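Local coordinates for capsular polysaccharide export system protein KpsC (Thermosulfurimonas dismutans, PDB 6MGD) that transfers Kdo in beta-2,7 linkage, probably during assembly of the glycolipid anchor of bacterial capsular polysaccharides, at residues 45-50 with 65-70; 5-10 with 51-56; 18-23 with 299-304. One frame throughout, in Å; residues are numbered along the deposited sequence.

Contact 1: 45-50 with 65-70; sequences RLLVWG and EVYRLE
The carbonyl oxygen of Val48 receives two hydrogens from the neighbouring strand: Leu69 N donates to Val48 O at 2.7 Å, and the CA-H of Arg68 approaches the same oxygen. Backbone bonds from Leu46 N to Glu65 O, Tyr67 N to Leu46 O, Val48 N to Tyr67 O and Gly50 N to Leu69 O continue this parallel ladder. On the face carrying Trp49, Glu70 CA lies over the six-membered ring of the indole, 4.0 Å from its centroid, in a CH-pi contact. Trp49 CE3 meets Leu69 CB at 3.8 Å, and Lys13 adds a cation-pi contact. An alanine at Trp49 would probably leave Lys13 without its aromatic mate and open a gap beside Leu69 and Glu70. Toward the N-terminal ends of the strands, on the same face, Leu47 CD2 touches Tyr67 CB at 3.6 Å, and Glu65 OE1 sits over a face of the Arg45 guanidinium, so that their salt bridge is one of charge alone. On the reverse face, Val48 CG1 packs against Arg68 CG (3.6 Å) and Val66 CG1 (3.8 Å), while the Arg68 guanidinium pairs with Glu54. The two parallel strands, connected through helix 52-56, form a beta-alpha-beta unit, consistent with a Rossmann-like domain of the GT-B fold.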
loop_
_atom_site.group_PDB
_atom_site.type_symbol
_atom_site.label_atom_id
_atom_site.label_comp_id
_atom_site.label_asym_id
_atom_site.label_seq_id
_atom_site.Cartn_x
_atom_site.Cartn_y
_atom_site.Cartn_z
ATOM N N ARG A 45 -7.933 -16.621 17.028
ATOM C CA ARG A 45 -7.250 -15.613 16.225
ATOM C C ARG A 45 -7.253 -16.096 14.780
ATOM O O ARG A 45 -6.607 -17.098 14.455
ATOM C CB ARG A 45 -5.825 -15.378 16.720
ATOM C CG ARG A 45 -5.724 -14.690 18.069
ATOM C CD ARG A 45 -4.275 -14.626 18.524
ATOM N NE ARG A 45 -4.051 -13.594 19.531
ATOM C CZ ARG A 45 -4.063 -13.808 20.842
ATOM N NH1 ARG A 45 -3.845 -12.802 21.679
ATOM N NH2 ARG A 45 -4.291 -15.026 21.319
ATOM N N LEU A 46 -7.977 -15.389 13.920
ATOM C CA LEU A 46 -8.109 -15.764 12.518
ATOM C C LEU A 46 -7.226 -14.868 11.657
ATOM O O LEU A 46 -7.239 -13.643 11.810
ATOM C CB LEU A 46 -9.565 -15.664 12.065
ATOM C CG LEU A 46 -9.878 -16.236 10.681
ATOM C CD1 LEU A 46 -9.609 -17.735 10.656
ATOM C CD2 LEU A 46 -11.317 -15.934 10.282
ATOM N N LEU A 47 -6.462 -15.484 10.759
ATOM C CA LEU A 47 -5.662 -14.763 9.777
ATOM C C LEU A 47 -6.408 -14.767 8.449
ATOM O O LEU A 47 -6.630 -15.829 7.858
ATOM C CB LEU A 47 -4.277 -15.393 9.625
ATOM C CG LEU A 47 -3.373 -15.310 10.855
ATOM C CD1 LEU A 47 -2.039 -16.004 10.612
ATOM C CD2 LEU A 47 -3.160 -13.859 11.255
ATOM N N VAL A 48 -6.804 -13.585 7.991
ATOM C CA VAL A 48 -7.507 -13.433 6.725
ATOM C C VAL A 48 -6.670 -12.538 5.823
ATOM O O VAL A 48 -5.874 -11.716 6.294
ATOM C CB VAL A 48 -8.933 -12.864 6.918
ATOM C CG1 VAL A 48 -8.901 -11.355 7.094
ATOM C CG2 VAL A 48 -9.833 -13.254 5.757
ATOM N N TRP A 49 -6.842 -12.709 4.516
ATOM C CA TRP A 49 -6.043 -11.998 3.528
ATOM C C TRP A 49 -6.857 -10.867 2.916
ATOM O O TRP A 49 -7.887 -11.113 2.277
ATOM C CB TRP A 49 -5.552 -12.943 2.433
ATOM C CG TRP A 49 -4.658 -12.253 1.456
ATOM C CD1 TRP A 49 -5.018 -11.708 0.259
ATOM C CD2 TRP A 49 -3.255 -12.009 1.603
ATOM N NE1 TRP A 49 -3.923 -11.150 -0.355
ATOM C CE2 TRP A 49 -2.828 -11.321 0.451
ATOM C CE3 TRP A 49 -2.317 -12.313 2.595
ATOM C CZ2 TRP A 49 -1.504 -10.931 0.262
ATOM C CZ3 TRP A 49 -1.004 -11.923 2.406
ATOM C CH2 TRP A 49 -0.610 -11.240 1.249
ATOM N N GLY A 50 -6.387 -9.638 3.106
ATOM C CA GLY A 50 -6.999 -8.502 2.438
ATOM C C GLY A 50 -8.452 -8.330 2.831
ATOM O O GLY A 50 -8.817 -8.389 4.009
ATOM N N GLU A 65 -11.053 -12.889 16.761
ATOM C CA GLU A 65 -10.114 -11.802 16.523
ATOM C C GLU A 65 -9.545 -11.934 15.116
ATOM O O GLU A 65 -8.879 -12.926 14.799
ATOM C CB GLU A 65 -8.999 -11.818 17.565
ATOM C CG GLU A 65 -8.052 -10.632 17.479
ATOM C CD GLU A 65 -7.004 -10.641 18.575
ATOM O OE1 GLU A 65 -6.902 -11.659 19.294
ATOM O OE2 GLU A 65 -6.283 -9.631 18.720
ATOM N N VAL A 66 -9.808 -10.940 14.274
ATOM C CA VAL A 66 -9.457 -10.993 12.860
ATOM C C VAL A 66 -8.214 -10.147 12.620
ATOM O O VAL A 66 -8.162 -8.973 13.008
ATOM C CB VAL A 66 -10.623 -10.514 11.979
ATOM C CG1 VAL A 66 -10.183 -10.410 10.526
ATOM C CG2 VAL A 66 -11.811 -11.456 12.118
ATOM N N TYR A 67 -7.213 -10.749 11.987
ATOM C CA TYR A 67 -6.053 -10.039 11.464
ATOM C C TYR A 67 -6.142 -10.051 9.946
ATOM O O TYR A 67 -6.252 -11.121 9.338
ATOM C CB TYR A 67 -4.749 -10.684 11.931
ATOM C CG TYR A 67 -4.448 -10.491 13.397
ATOM C CD1 TYR A 67 -5.044 -11.294 14.362
ATOM C CD2 TYR A 67 -3.556 -9.514 13.817
ATOM C CE1 TYR A 67 -4.765 -11.122 15.706
ATOM C CE2 TYR A 67 -3.270 -9.335 15.157
ATOM C CZ TYR A 67 -3.877 -10.141 16.097
ATOM O OH TYR A 67 -3.594 -9.965 17.431
ATOM N N ARG A 68 -6.105 -8.872 9.338
ATOM C CA ARG A 68 -6.144 -8.741 7.888
ATOM C C ARG A 68 -4.721 -8.565 7.371
ATOM O O ARG A 68 -4.055 -7.575 7.692
ATOM C CB ARG A 68 -7.045 -7.576 7.476
ATOM C CG ARG A 68 -8.515 -7.843 7.776
ATOM C CD ARG A 68 -9.407 -6.643 7.510
ATOM N NE ARG A 68 -10.821 -7.011 7.571
ATOM C CZ ARG A 68 -11.533 -7.086 8.693
ATOM N NH1 ARG A 68 -12.810 -7.432 8.643
ATOM N NH2 ARG A 68 -10.972 -6.817 9.864
ATOM N N LEU A 69 -4.258 -9.531 6.585
ATOM C CA LEU A 69 -2.886 -9.572 6.102
ATOM C C LEU A 69 -2.781 -8.990 4.698
ATOM O O LEU A 69 -3.750 -8.946 3.938
ATOM C CB LEU A 69 -2.349 -11.006 6.112
ATOM C CG LEU A 69 -2.387 -11.746 7.452
ATOM C CD1 LEU A 69 -1.767 -13.126 7.324
ATOM C CD2 LEU A 69 -1.681 -10.944 8.530
ATOM N N GLU A 70 -1.571 -8.551 4.361
ATOM C CA GLU A 70 -1.259 -7.998 3.051
ATOM C C GLU A 70 0.255 -7.886 2.943
ATOM O O GLU A 70 0.962 -7.854 3.955
ATOM C CB GLU A 70 -1.932 -6.633 2.841
ATOM C CG GLU A 70 -1.898 -6.106 1.413
ATOM C CD GLU A 70 -2.305 -7.149 0.391
ATOM O OE1 GLU A 70 -1.407 -7.797 -0.191
ATOM O OE2 GLU A 70 -3.522 -7.327 0.171
#

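Contact 2: 5-10 with 51-56; sequences YTYKFS and STLENE
The charged contact is made tip to tip by Lys8 and Glu56. Lys8 NZ donates to Glu56 OE1 on its syn side in a salt bridge modelled at 2.5 Å, a short value whose exact length is doubtful. Lys8 NZ also donates to Tyr7 OH at 3.1 Å, and this second bond ties the lysine end to the phenol beside it. Glu56 OE2 lies in the plane of the Tyr7 ring, at its edge, with the carboxylate turned 89° to the ring.

Apolar contact falls to the same ring. The CB of Tyr7 points toward the helix segment, and with CG anti to the backbone N (chi1 -173°) the ring reaches it: Tyr7 CE1 lies 3.8 Å from Leu53 CD2 and, edge-on, 4.1 Å from Thr52 CG2.

Water-mediated bonds join the backbone at the end of the strand and just beyond it to Thr52. One water donates to Tyr7 O at 2.8 Å and weakly to Thr52 OG1; another donates to Lys8 O (3.2 Å) and Thr52 OG1 (3.3 Å). The threonine hydroxyl is also hydrogen-bonded to Trp49 O. Strand 4-7 is thus joined at its C-terminal end to helix 52-56 of the adjacent beta-alpha-beta unit, consistent with the helix-on-sheet layering of a Rossmann-like domain.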
loop_
_atom_site.group_PDB
_atom_site.type_symbol
_atom_site.label_atom_id
_atom_site.label_comp_id
_atom_site.label_asym_id
_atom_site.label_seq_id
_atom_site.Cartn_x
_atom_site.Cartn_y
_atom_site.Cartn_z
ATOM N N TYR A 5 -4.976 -19.004 13.479
ATOM C CA TYR A 5 -5.580 -19.814 12.434
ATOM C C TYR A 5 -5.677 -18.987 11.160
ATOM O O TYR A 5 -5.830 -17.764 11.208
ATOM C CB TYR A 5 -6.973 -20.315 12.839
ATOM C CG TYR A 5 -6.951 -21.280 13.999
ATOM C CD1 TYR A 5 -6.822 -22.645 13.785
ATOM C CD2 TYR A 5 -7.052 -20.826 15.307
ATOM C CE1 TYR A 5 -6.798 -23.534 14.840
ATOM C CE2 TYR A 5 -7.028 -21.707 16.371
ATOM C CZ TYR A 5 -6.900 -23.061 16.131
ATOM O OH TYR A 5 -6.874 -23.946 17.184
ATOM N N THR A 6 -5.581 -19.666 10.022
ATOM C CA THR A 6 -5.679 -19.021 8.722
ATOM C C THR A 6 -7.038 -19.302 8.091
ATOM O O THR A 6 -7.657 -20.341 8.336
ATOM C CB THR A 6 -4.563 -19.490 7.784
ATOM O OG1 THR A 6 -4.608 -20.916 7.659
ATOM C CG2 THR A 6 -3.201 -19.070 8.324
ATOM N N TYR A 7 -7.494 -18.362 7.267
ATOM C CA TYR A 7 -8.801 -18.442 6.621
ATOM C C TYR A 7 -8.601 -18.520 5.114
ATOM O O TYR A 7 -8.267 -17.517 4.474
ATOM C CB TYR A 7 -9.670 -17.243 7.002
ATOM C CG TYR A 7 -11.094 -17.328 6.501
ATOM C CD1 TYR A 7 -11.513 -16.587 5.405
ATOM C CD2 TYR A 7 -12.021 -18.151 7.131
ATOM C CE1 TYR A 7 -12.811 -16.661 4.949
ATOM C CE2 TYR A 7 -13.324 -18.234 6.682
ATOM C CZ TYR A 7 -13.715 -17.486 5.592
ATOM O OH TYR A 7 -15.014 -17.563 5.139
ATOM N N LYS A 8 -8.802 -19.715 4.555
ATOM C CA LYS A 8 -8.802 -19.932 3.107
ATOM C C LYS A 8 -7.482 -19.497 2.474
ATOM O O LYS A 8 -7.453 -18.788 1.466
ATOM C CB LYS A 8 -9.989 -19.223 2.450
ATOM C CG LYS A 8 -11.345 -19.739 2.903
ATOM C CD LYS A 8 -12.479 -18.936 2.288
ATOM C CE LYS A 8 -13.836 -19.467 2.732
ATOM N NZ LYS A 8 -14.946 -18.592 2.265
ATOM N N PHE A 9 -6.380 -19.928 3.080
ATOM C CA PHE A 9 -5.048 -19.700 2.541
ATOM C C PHE A 9 -4.607 -20.900 1.713
ATOM O O PHE A 9 -4.941 -22.047 2.019
ATOM C CB PHE A 9 -4.027 -19.458 3.656
ATOM C CG PHE A 9 -4.045 -18.062 4.218
ATOM C CD1 PHE A 9 -5.101 -17.202 3.962
ATOM C CD2 PHE A 9 -2.990 -17.609 4.998
ATOM C CE1 PHE A 9 -5.110 -15.921 4.480
ATOM C CE2 PHE A 9 -2.993 -16.330 5.517
ATOM C CZ PHE A 9 -4.055 -15.483 5.258
ATOM N N SER A 10 -3.846 -20.624 0.659
ATOM C CA SER A 10 -3.201 -21.701 -0.072
ATOM C C SER A 10 -2.028 -22.252 0.737
ATOM O O SER A 10 -1.468 -21.580 1.608
ATOM C CB SER A 10 -2.720 -21.218 -1.442
ATOM O OG SER A 10 -1.743 -20.201 -1.318
ATOM N N SER A 51 -9.298 -8.121 1.826
ATOM C CA SER A 51 -10.727 -7.895 2.024
ATOM C C SER A 51 -11.543 -9.152 1.752
ATOM O O SER A 51 -12.637 -9.083 1.186
ATOM C CB SER A 51 -11.200 -6.745 1.142
ATOM O OG SER A 51 -10.467 -5.565 1.418
ATOM N N THR A 52 -11.029 -10.316 2.154
ATOM C CA THR A 52 -11.721 -11.569 1.870
ATOM C C THR A 52 -13.075 -11.627 2.565
ATOM O O THR A 52 -14.071 -12.052 1.968
ATOM C CB THR A 52 -10.847 -12.755 2.284
ATOM O OG1 THR A 52 -9.637 -12.744 1.516
ATOM C CG2 THR A 52 -11.573 -14.067 2.048
ATOM N N LEU A 53 -13.136 -11.193 3.826
ATOM C CA LEU A 53 -14.399 -11.233 4.553
ATOM C C LEU A 53 -15.400 -10.236 3.981
ATOM O O LEU A 53 -16.597 -10.534 3.891
ATOM C CB LEU A 53 -14.157 -10.965 6.037
ATOM C CG LEU A 53 -13.179 -11.922 6.721
ATOM C CD1 LEU A 53 -12.908 -11.500 8.159
ATOM C CD2 LEU A 53 -13.706 -13.347 6.663
ATOM N N GLU A 54 -14.931 -9.051 3.585
ATOM C CA GLU A 54 -15.835 -8.051 3.025
ATOM C C GLU A 54 -16.366 -8.481 1.662
ATOM O O GLU A 54 -17.523 -8.203 1.328
ATOM C CB GLU A 54 -15.129 -6.698 2.919
ATOM C CG GLU A 54 -14.899 -5.998 4.253
ATOM C CD GLU A 54 -13.764 -6.608 5.054
ATOM O OE1 GLU A 54 -12.882 -7.251 4.445
ATOM O OE2 GLU A 54 -13.753 -6.445 6.292
ATOM N N ASN A 55 -15.536 -9.154 0.861
ATOM C CA ASN A 55 -15.995 -9.638 -0.437
ATOM C C ASN A 55 -17.049 -10.727 -0.288
ATOM O O ASN A 55 -17.913 -10.876 -1.159
ATOM C CB ASN A 55 -14.811 -10.151 -1.255
ATOM C CG ASN A 55 -13.807 -9.063 -1.568
ATOM O OD1 ASN A 55 -14.153 -7.885 -1.635
ATOM N ND2 ASN A 55 -12.551 -9.453 -1.755
ATOM N N GLU A 56 -16.996 -11.494 0.796
ATOM C CA GLU A 56 -18.003 -12.504 1.083
ATOM C C GLU A 56 -19.117 -11.982 1.980
ATOM O O GLU A 56 -20.069 -12.723 2.250
ATOM C CB GLU A 56 -17.352 -13.726 1.736
ATOM C CG GLU A 56 -16.195 -14.314 0.950
ATOM C CD GLU A 56 -15.579 -15.515 1.640
ATOM O OE1 GLU A 56 -15.218 -16.486 0.941
ATOM O OE2 GLU A 56 -15.461 -15.491 2.883
HETATM O O HOH W 1 -8.029 -14.848 3.701
HETATM O O HOH W 2 -8.165 -15.697 1.489
#

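Contact 3: 18-23 with 299-304; sequences KRFFPT and MYVSLI
The thioether of Met299 reaches two consecutive phenylalanines at once. Its methyl CE touches Phe20 CB and Phe21 CZ, each at 3.8 Å, because the chain, extended as far as SD, bends at its last torsion (chi3 -63°) and brings CE round between them. The sulfur itself stands obliquely to the Phe21 ring, with SD 5.0 Å from the ring centroid and 33° off its normal, a Met-aromatic contact in which the two side chains cross at about a right angle. Phe21 also meets the ring of Phe4, and Leu89 and Ala91 of strand 88-92 extend the apolar surroundings.

Beyond the methionine, Val301 continues the contact with its two branches divided between neighbouring residues. Val301 CG2 packs obliquely on the ring of Phe20, 3.5 Å from CD2, with CE2 almost as near. The other branch, CG1, lies 3.5 Å from Arg19 NH1. Arg19 NH1 also donates to Ser302 O at 2.9 Å; the carbonyl lies at the edge of the guanidinium, near its plane, but the N-H...O angle of 130° makes this a weak bond. Ser302 is itself fixed by an ST turn, its OG accepting from Ile304 N at 3.1 Å, and the same hydroxyl is hydrogen-bonded to Glu317 of helix 311-322.

The contact therefore joins the C-terminal end of helix 11-20 and the turn after it to strand 298-300, outermost in the N-terminal sheet, and the loop that follows. Such a return is consistent with the GT-B fold, in which the C-terminal part of the chain commonly crosses back to the first domain.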
loop_
_atom_site.group_PDB
_atom_site.type_symbol
_atom_site.label_atom_id
_atom_site.label_comp_id
_atom_site.label_asym_id
_atom_site.label_seq_id
_atom_site.Cartn_x
_atom_site.Cartn_y
_atom_site.Cartn_z
ATOM N N LYS A 18 3.715 -18.568 8.010
ATOM C CA LYS A 18 4.327 -19.189 9.178
ATOM C C LYS A 18 5.695 -18.599 9.498
ATOM O O LYS A 18 6.154 -18.713 10.639
ATOM C CB LYS A 18 4.427 -20.699 8.963
ATOM C CG LYS A 18 4.551 -21.497 10.249
ATOM C CD LYS A 18 4.259 -22.969 10.008
ATOM C CE LYS A 18 2.881 -23.162 9.390
ATOM N NZ LYS A 18 2.556 -24.601 9.175
ATOM N N ARG A 19 6.353 -17.968 8.522
ATOM C CA ARG A 19 7.589 -17.248 8.814
ATOM C C ARG A 19 7.337 -16.103 9.785
ATOM O O ARG A 19 8.159 -15.832 10.669
ATOM C CB ARG A 19 8.211 -16.721 7.520
ATOM C CG ARG A 19 8.563 -17.798 6.511
ATOM C CD ARG A 19 8.991 -17.197 5.182
ATOM N NE ARG A 19 9.947 -16.106 5.355
ATOM C CZ ARG A 19 11.250 -16.274 5.558
ATOM N NH1 ARG A 19 12.037 -15.218 5.705
ATOM N NH2 ARG A 19 11.767 -17.495 5.623
ATOM N N PHE A 20 6.201 -15.420 9.638
ATOM C CA PHE A 20 5.849 -14.305 10.508
ATOM C C PHE A 20 5.024 -14.741 11.708
ATOM O O PHE A 20 5.130 -14.132 12.779
ATOM C CB PHE A 20 5.087 -13.242 9.713
ATOM C CG PHE A 20 5.856 -12.701 8.541
ATOM C CD1 PHE A 20 5.876 -13.380 7.334
ATOM C CD2 PHE A 20 6.561 -11.515 8.647
ATOM C CE1 PHE A 20 6.588 -12.889 6.256
ATOM C CE2 PHE A 20 7.276 -11.017 7.573
ATOM C CZ PHE A 20 7.289 -11.705 6.375
ATOM N N PHE A 21 4.209 -15.785 11.556
ATOM C CA PHE A 21 3.420 -16.356 12.646
ATOM C C PHE A 21 3.818 -17.818 12.794
ATOM O O PHE A 21 3.205 -18.703 12.175
ATOM C CB PHE A 21 1.923 -16.214 12.382
ATOM C CG PHE A 21 1.472 -14.794 12.203
ATOM C CD1 PHE A 21 1.099 -14.028 13.295
ATOM C CD2 PHE A 21 1.417 -14.225 10.942
ATOM C CE1 PHE A 21 0.680 -12.721 13.134
ATOM C CE2 PHE A 21 0.999 -12.918 10.773
ATOM C CZ PHE A 21 0.631 -12.165 11.871
ATOM N N PRO A 22 4.840 -18.122 13.599
ATOM C CA PRO A 22 5.268 -19.522 13.749
ATOM C C PRO A 22 4.268 -20.394 14.488
ATOM O O PRO A 22 4.437 -21.621 14.496
ATOM C CB PRO A 22 6.581 -19.403 14.533
ATOM C CG PRO A 22 6.436 -18.133 15.303
ATOM C CD PRO A 22 5.649 -17.202 14.417
ATOM N N THR A 23 3.238 -19.811 15.101
ATOM C CA THR A 23 2.245 -20.561 15.858
ATOM C C THR A 23 0.975 -20.828 15.055
ATOM O O THR A 23 -0.068 -21.129 15.644
ATOM C CB THR A 23 1.899 -19.826 17.153
ATOM O OG1 THR A 23 1.286 -18.569 16.842
ATOM C CG2 THR A 23 3.156 -19.583 17.980
ATOM N N MET A 299 5.583 -5.904 9.526
ATOM C CA MET A 299 6.604 -6.786 10.067
ATOM C C MET A 299 7.715 -6.990 9.041
ATOM O O MET A 299 7.527 -6.792 7.838
ATOM C CB MET A 299 6.002 -8.136 10.465
ATOM C CG MET A 299 4.988 -8.058 11.593
ATOM S SD MET A 299 4.200 -9.643 11.956
ATOM C CE MET A 299 3.346 -9.955 10.414
ATOM N N TYR A 300 8.888 -7.381 9.534
ATOM C CA TYR A 300 10.029 -7.678 8.677
ATOM C C TYR A 300 10.740 -8.910 9.213
ATOM O O TYR A 300 11.111 -8.950 10.389
ATOM C CB TYR A 300 11.005 -6.497 8.603
ATOM C CG TYR A 300 10.422 -5.224 8.026
ATOM C CD1 TYR A 300 9.903 -4.236 8.855
ATOM C CD2 TYR A 300 10.400 -5.005 6.654
ATOM C CE1 TYR A 300 9.373 -3.068 8.334
ATOM C CE2 TYR A 300 9.872 -3.839 6.122
ATOM C CZ TYR A 300 9.359 -2.874 6.968
ATOM O OH TYR A 300 8.830 -1.713 6.444
ATOM N N VAL A 301 10.924 -9.909 8.353
ATOM C CA VAL A 301 11.631 -11.137 8.701
ATOM C C VAL A 301 12.764 -11.336 7.706
ATOM O O VAL A 301 12.554 -11.239 6.492
ATOM C CB VAL A 301 10.692 -12.360 8.709
ATOM C CG1 VAL A 301 11.498 -13.653 8.743
ATOM C CG2 VAL A 301 9.749 -12.291 9.899
ATOM N N SER A 302 13.960 -11.613 8.222
ATOM C CA SER A 302 15.132 -11.783 7.374
ATOM C C SER A 302 14.960 -12.962 6.424
ATOM O O SER A 302 14.468 -14.026 6.808
ATOM C CB SER A 302 16.377 -11.992 8.237
ATOM O OG SER A 302 17.484 -12.378 7.443
ATOM N N LEU A 303 15.380 -12.768 5.171
ATOM C CA LEU A 303 15.335 -13.851 4.197
ATOM C C LEU A 303 16.420 -14.892 4.438
ATOM O O LEU A 303 16.289 -16.024 3.961
ATOM C CB LEU A 303 15.474 -13.296 2.779
ATOM C CG LEU A 303 14.456 -12.262 2.301
ATOM C CD1 LEU A 303 14.848 -11.738 0.928
ATOM C CD2 LEU A 303 13.055 -12.852 2.268
ATOM N N ILE A 304 17.479 -14.543 5.168
ATOM C CA ILE A 304 18.636 -15.419 5.311
ATOM C C ILE A 304 18.455 -16.361 6.496
ATOM O O ILE A 304 18.542 -17.585 6.345
ATOM C CB ILE A 304 19.933 -14.602 5.451
ATOM C CG1 ILE A 304 20.209 -13.815 4.168
ATOM C CG2 ILE A 304 21.107 -15.516 5.785
ATOM C CD1 ILE A 304 21.564 -13.140 4.149
#

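From the N terminus, the strand 4-7 and its following turn enter contact 2, which closes a loop of 40 residues on reaching helix 52-56. Helix 11-20 comes next, and its end with the following turn supplies residues 18-23 to contact 3, whose loop of 275 residues ends only at 299-304. Contact 1 joins strands 44-49 and 64-71 across 14 residues; it is nested inside contact 3 but crosses contact 2, whose segment 51-56 alone lies within the loop of contact 1. Contacts 2 and 3 also cross. All three reach the same mixed sheet: Leu47 and Leu69 touch Phe21, while Trp49 packs on Phe9, so contact 1 adjoins both others; contact 3 ties helix 11-20 to the returning C-terminal strand.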